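Local coordinates for protein homoserine kinase (Cytophaga hutchinsonii, PDB 4P52) that probably phosphorylates the hydroxyl of L-homoserine with ATP, a step on the route to threonine, as a GHMP-family kinase, at residues 67-79 and 104-116. Sequence-based numbering, arbitrary orientation.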
loop_
_atom_site.group_PDB
_atom_site.type_symbol
_atom_site.label_atom_id
_atom_site.label_comp_id
_atom_site.label_asym_id
_atom_site.label_seq_id
_atom_site.Cartn_x
_atom_site.Cartn_y
_atom_site.Cartn_z
ATOM N N ARG A 67 -10.299 30.596 27.163
ATOM C CA ARG A 67 -11.716 30.492 27.517
ATOM C C ARG A 67 -12.572 30.375 26.293
ATOM O O ARG A 67 -12.284 30.982 25.277
ATOM C CB ARG A 67 -12.182 31.732 28.290
ATOM C CG ARG A 67 -11.368 32.069 29.529
ATOM C CD ARG A 67 -11.932 33.271 30.263
ATOM N NE ARG A 67 -12.062 34.455 29.413
ATOM C CZ ARG A 67 -11.042 35.210 28.991
ATOM N NH1 ARG A 67 -9.777 34.912 29.317
ATOM N NH2 ARG A 67 -11.285 36.277 28.228
ATOM N N ILE A 68 -13.654 29.623 26.388
ATOM C CA ILE A 68 -14.600 29.576 25.289
ATOM C C ILE A 68 -15.762 30.535 25.498
ATOM O O ILE A 68 -16.541 30.414 26.434
ATOM C CB ILE A 68 -15.090 28.164 25.016
ATOM C CG1 ILE A 68 -13.875 27.342 24.576
ATOM C CG2 ILE A 68 -16.217 28.201 23.982
ATOM C CD1 ILE A 68 -14.123 25.857 24.507
ATOM N N THR A 69 -15.861 31.480 24.588
ATOM C CA THR A 69 -16.797 32.571 24.675
ATOM C C THR A 69 -18.128 32.127 24.116
ATOM O O THR A 69 -19.165 32.586 24.565
ATOM C CB THR A 69 -16.231 33.771 23.868
ATOM O OG1 THR A 69 -15.372 34.531 24.721
ATOM C CG2 THR A 69 -17.325 34.672 23.246
ATOM N N SER A 70 -18.113 31.239 23.130
ATOM C CA SER A 70 -19.310 30.998 22.357
ATOM C C SER A 70 -19.134 29.864 21.359
ATOM O O SER A 70 -18.084 29.748 20.724
ATOM C CB SER A 70 -19.688 32.285 21.636
ATOM O OG SER A 70 -20.113 32.018 20.320
ATOM N N ILE A 71 -20.174 29.046 21.218
ATOM C CA ILE A 71 -20.212 27.957 20.231
ATOM C C ILE A 71 -21.531 28.016 19.463
ATOM O O ILE A 71 -22.585 28.162 20.052
ATOM C CB ILE A 71 -20.033 26.570 20.897
ATOM C CG1 ILE A 71 -18.722 26.510 21.705
ATOM C CG2 ILE A 71 -20.046 25.471 19.852
ATOM C CD1 ILE A 71 -18.508 25.208 22.454
ATOM N N THR A 72 -21.459 27.888 18.153
ATOM C CA THR A 72 -22.603 28.070 17.265
ATOM C C THR A 72 -22.617 26.862 16.351
ATOM O O THR A 72 -21.540 26.316 16.055
ATOM C CB THR A 72 -22.372 29.323 16.388
ATOM O OG1 THR A 72 -22.155 30.450 17.237
ATOM C CG2 THR A 72 -23.541 29.621 15.439
ATOM N N GLY A 73 -23.813 26.465 15.896
ATOM C CA GLY A 73 -23.985 25.397 14.884
ATOM C C GLY A 73 -23.838 24.016 15.494
ATOM O O GLY A 73 -23.499 23.059 14.824
ATOM N N ASP A 74 -24.200 23.933 16.762
ATOM C CA ASP A 74 -23.719 22.970 17.714
ATOM C C ASP A 74 -24.873 22.125 18.270
ATOM O O ASP A 74 -24.714 20.923 18.553
ATOM C CB ASP A 74 -23.159 23.821 18.868
ATOM C CG ASP A 74 -22.503 23.004 19.936
ATOM O OD1 ASP A 74 -21.925 21.960 19.565
ATOM O OD2 ASP A 74 -22.549 23.404 21.128
ATOM N N ASP A 75 -26.032 22.777 18.427
ATOM C CA ASP A 75 -27.144 22.279 19.250
ATOM C C ASP A 75 -26.737 22.072 20.708
ATOM O O ASP A 75 -27.145 21.094 21.336
ATOM C CB ASP A 75 -27.755 21.000 18.666
ATOM C CG ASP A 75 -29.020 21.275 17.891
ATOM O OD1 ASP A 75 -30.062 21.569 18.529
ATOM O OD2 ASP A 75 -28.969 21.205 16.643
ATOM N N GLY A 76 -25.923 22.996 21.222
ATOM C CA GLY A 76 -25.354 22.919 22.570
ATOM C C GLY A 76 -24.718 21.590 22.930
ATOM O O GLY A 76 -24.579 21.274 24.113
ATOM N N ARG A 77 -24.323 20.813 21.920
ATOM C CA ARG A 77 -23.807 19.464 22.145
ATOM C C ARG A 77 -22.344 19.433 22.608
ATOM O O ARG A 77 -21.919 18.469 23.242
ATOM C CB ARG A 77 -23.999 18.596 20.902
ATOM C CG ARG A 77 -25.444 18.230 20.598
ATOM C CD ARG A 77 -25.535 17.367 19.348
ATOM N NE ARG A 77 -24.701 16.164 19.458
ATOM C CZ ARG A 77 -24.405 15.341 18.451
ATOM N NH1 ARG A 77 -24.873 15.574 17.231
ATOM N NH2 ARG A 77 -23.634 14.277 18.664
ATOM N N LEU A 78 -21.584 20.482 22.294
ATOM C CA LEU A 78 -20.144 20.510 22.588
ATOM C C LEU A 78 -19.829 21.085 23.962
ATOM O O LEU A 78 -20.517 22.016 24.420
ATOM C CB LEU A 78 -19.395 21.319 21.534
ATOM C CG LEU A 78 -19.193 20.696 20.152
ATOM C CD1 LEU A 78 -18.619 21.759 19.215
ATOM C CD2 LEU A 78 -18.344 19.419 20.188
ATOM N N PRO A 79 -18.764 20.559 24.606
ATOM C CA PRO A 79 -18.310 21.040 25.936
ATOM C C PRO A 79 -17.915 22.532 25.973
ATOM O O PRO A 79 -16.989 22.956 25.281
ATOM C CB PRO A 79 -17.104 20.132 26.274
ATOM C CG PRO A 79 -16.746 19.437 24.991
ATOM C CD PRO A 79 -17.972 19.406 24.121
ATOM N N ILE A 104 -6.764 34.128 25.892
ATOM C CA ILE A 104 -7.355 33.879 24.598
ATOM C C ILE A 104 -8.833 33.587 24.773
ATOM O O ILE A 104 -9.192 32.728 25.585
ATOM C CB ILE A 104 -6.729 32.637 23.919
ATOM C CG1 ILE A 104 -5.260 32.852 23.555
ATOM C CG2 ILE A 104 -7.512 32.243 22.686
ATOM C CD1 ILE A 104 -4.980 33.970 22.565
ATOM N N GLU A 105 -9.685 34.289 24.022
ATOM C CA GLU A 105 -11.094 33.913 23.906
ATOM C C GLU A 105 -11.324 33.242 22.578
ATOM O O GLU A 105 -10.796 33.685 21.555
ATOM C CB GLU A 105 -11.999 35.120 23.984
ATOM C CG GLU A 105 -11.918 35.884 25.289
ATOM C CD GLU A 105 -12.738 37.171 25.270
ATOM O OE1 GLU A 105 -13.060 37.686 24.163
ATOM O OE2 GLU A 105 -13.059 37.675 26.372
ATOM N N ILE A 106 -12.139 32.195 22.589
ATOM C CA ILE A 106 -12.439 31.419 21.407
ATOM C C ILE A 106 -13.914 31.522 21.115
ATOM O O ILE A 106 -14.719 31.312 21.996
ATOM C CB ILE A 106 -12.099 29.925 21.641
ATOM C CG1 ILE A 106 -10.618 29.772 22.004
ATOM C CG2 ILE A 106 -12.507 29.052 20.447
ATOM C CD1 ILE A 106 -10.288 28.494 22.727
ATOM N N GLU A 107 -14.268 31.853 19.882
ATOM C CA GLU A 107 -15.621 31.709 19.384
ATOM C C GLU A 107 -15.534 30.626 18.321
ATOM O O GLU A 107 -14.752 30.736 17.384
ATOM C CB GLU A 107 -16.131 33.015 18.779
ATOM C CG GLU A 107 -16.354 34.125 19.795
ATOM C CD GLU A 107 -16.346 35.537 19.200
ATOM O OE1 GLU A 107 -16.630 35.687 17.988
ATOM O OE2 GLU A 107 -16.048 36.514 19.943
ATOM N N LEU A 108 -16.317 29.563 18.470
ATOM C CA LEU A 108 -16.271 28.458 17.517
ATOM C C LEU A 108 -17.555 28.360 16.716
ATOM O O LEU A 108 -18.630 28.324 17.286
ATOM C CB LEU A 108 -15.982 27.146 18.250
ATOM C CG LEU A 108 -16.296 25.829 17.519
ATOM C CD1 LEU A 108 -15.522 25.635 16.212
ATOM C CD2 LEU A 108 -16.044 24.648 18.449
ATOM N N THR A 109 -17.440 28.297 15.397
ATOM C CA THR A 109 -18.601 28.141 14.530
ATOM C C THR A 109 -18.537 26.838 13.758
ATOM O O THR A 109 -17.711 26.680 12.863
ATOM C CB THR A 109 -18.680 29.264 13.483
ATOM O OG1 THR A 109 -18.445 30.537 14.104
ATOM C CG2 THR A 109 -20.030 29.260 12.798
ATOM N N LYS A 110 -19.422 25.907 14.092
ATOM C CA LYS A 110 -19.608 24.690 13.301
ATOM C C LYS A 110 -20.377 25.010 12.035
ATOM O O LYS A 110 -21.517 25.486 12.088
ATOM C CB LYS A 110 -20.352 23.606 14.085
ATOM C CG LYS A 110 -19.680 23.204 15.381
ATOM C CD LYS A 110 -18.331 22.547 15.155
ATOM C CE LYS A 110 -18.488 21.162 14.547
ATOM N NZ LYS A 110 -17.227 20.371 14.617
ATOM N N LYS A 111 -19.739 24.748 10.902
ATOM C CA LYS A 111 -20.337 24.935 9.597
ATOM C C LYS A 111 -20.514 23.555 8.985
ATOM O O LYS A 111 -20.630 23.406 7.770
ATOM C CB LYS A 111 -19.450 25.825 8.712
ATOM C CG LYS A 111 -19.264 27.250 9.227
ATOM C CD LYS A 111 -20.145 28.259 8.502
ATOM C CE LYS A 111 -19.546 28.645 7.157
ATOM N NZ LYS A 111 -19.941 30.025 6.758
HETATM N N MSE A 112 -20.529 22.545 9.842
HETATM C CA MSE A 112 -20.669 21.160 9.427
HETATM C C MSE A 112 -21.209 20.398 10.592
HETATM O O MSE A 112 -20.975 20.779 11.738
HETATM C CB MSE A 112 -19.318 20.580 9.027
HETATM C CG MSE A 112 -18.315 20.506 10.173
HETATM SE SE MSE A 112 -16.602 19.763 9.505
HETATM C CE MSE A 112 -17.212 17.976 8.953
ATOM N N PRO A 113 -21.915 19.288 10.322
ATOM C CA PRO A 113 -22.563 18.513 11.387
ATOM C C PRO A 113 -21.609 17.567 12.127
ATOM O O PRO A 113 -20.672 17.042 11.534
ATOM C CB PRO A 113 -23.638 17.738 10.639
ATOM C CG PRO A 113 -23.160 17.656 9.218
ATOM C CD PRO A 113 -22.074 18.661 8.990
ATOM N N LEU A 114 -21.847 17.350 13.415
ATOM C CA LEU A 114 -20.977 16.488 14.217
ATOM C C LEU A 114 -21.282 15.012 13.958
ATOM O O LEU A 114 -22.418 14.666 13.604
ATOM C CB LEU A 114 -21.125 16.795 15.698
ATOM C CG LEU A 114 -21.299 18.273 16.051
ATOM C CD1 LEU A 114 -22.779 18.646 16.222
ATOM C CD2 LEU A 114 -20.501 18.577 17.308
ATOM N N GLY A 115 -20.255 14.164 14.113
ATOM C CA GLY A 115 -20.334 12.723 13.851
ATOM C C GLY A 115 -20.850 12.401 12.459
ATOM O O GLY A 115 -21.602 11.439 12.269
ATOM N N SER A 116 -20.460 13.209 11.483
ATOM C CA SER A 116 -20.947 13.049 10.142
ATOM C C SER A 116 -20.041 12.146 9.306
ATOM O O SER A 116 -20.397 11.797 8.163
ATOM C CB SER A 116 -21.055 14.419 9.485
ATOM O OG SER A 116 -19.765 15.009 9.432
HETATM O O HOH W 1 -19.349 31.028 17.769
#
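Leu114 packs against the loop that follows strand 67-72. Its CB lies over one face of the Arg77 guanidinium. From CG the two methyls part: CD1 reaches Asp74 O at 3.8 Å and lies near Arg77 NH1, while CD2 meets Leu78 CD2 at 3.7 Å. Leu78 CD1 goes the other way. With chi1 at 162°, Leu108 CG is trans to the amide nitrogen, and its CD2 branch meets Leu78 CD1 at 3.9 Å; the two leucines cross at about a right angle. The loop itself makes a type I' turn from Asp74 to Arg77, and the Asp74 carboxylate accepts weak bonds from Leu78 N.

The strands pair in parallel, from Arg67 N on Ile104 O to Lys110 N on Thr72 O. A beta bulge at Thr69 shifts the register by one residue. Thr69 N still bonds Ile106 O at 2.8 Å. At the start of the pair, Arg67 NH2 forms a salt bridge with Glu105 OE2 at 2.9 Å. The oxygen lies near the guanidinium plane and is met on its anti side; the two planes are 76° apart. A water joins Ser70 OG, Thr72 OG1 and Leu108 O.

Lys110 NZ bonds Ser120 and forms a salt bridge with Asp54. Helix 86-98 completes the beta-alpha-beta crossover and packs on Ile68 and Ile106. Helix 120-135 touches Ile104 and Leu108, and strand 52-61 runs antiparallel to strand 103-110.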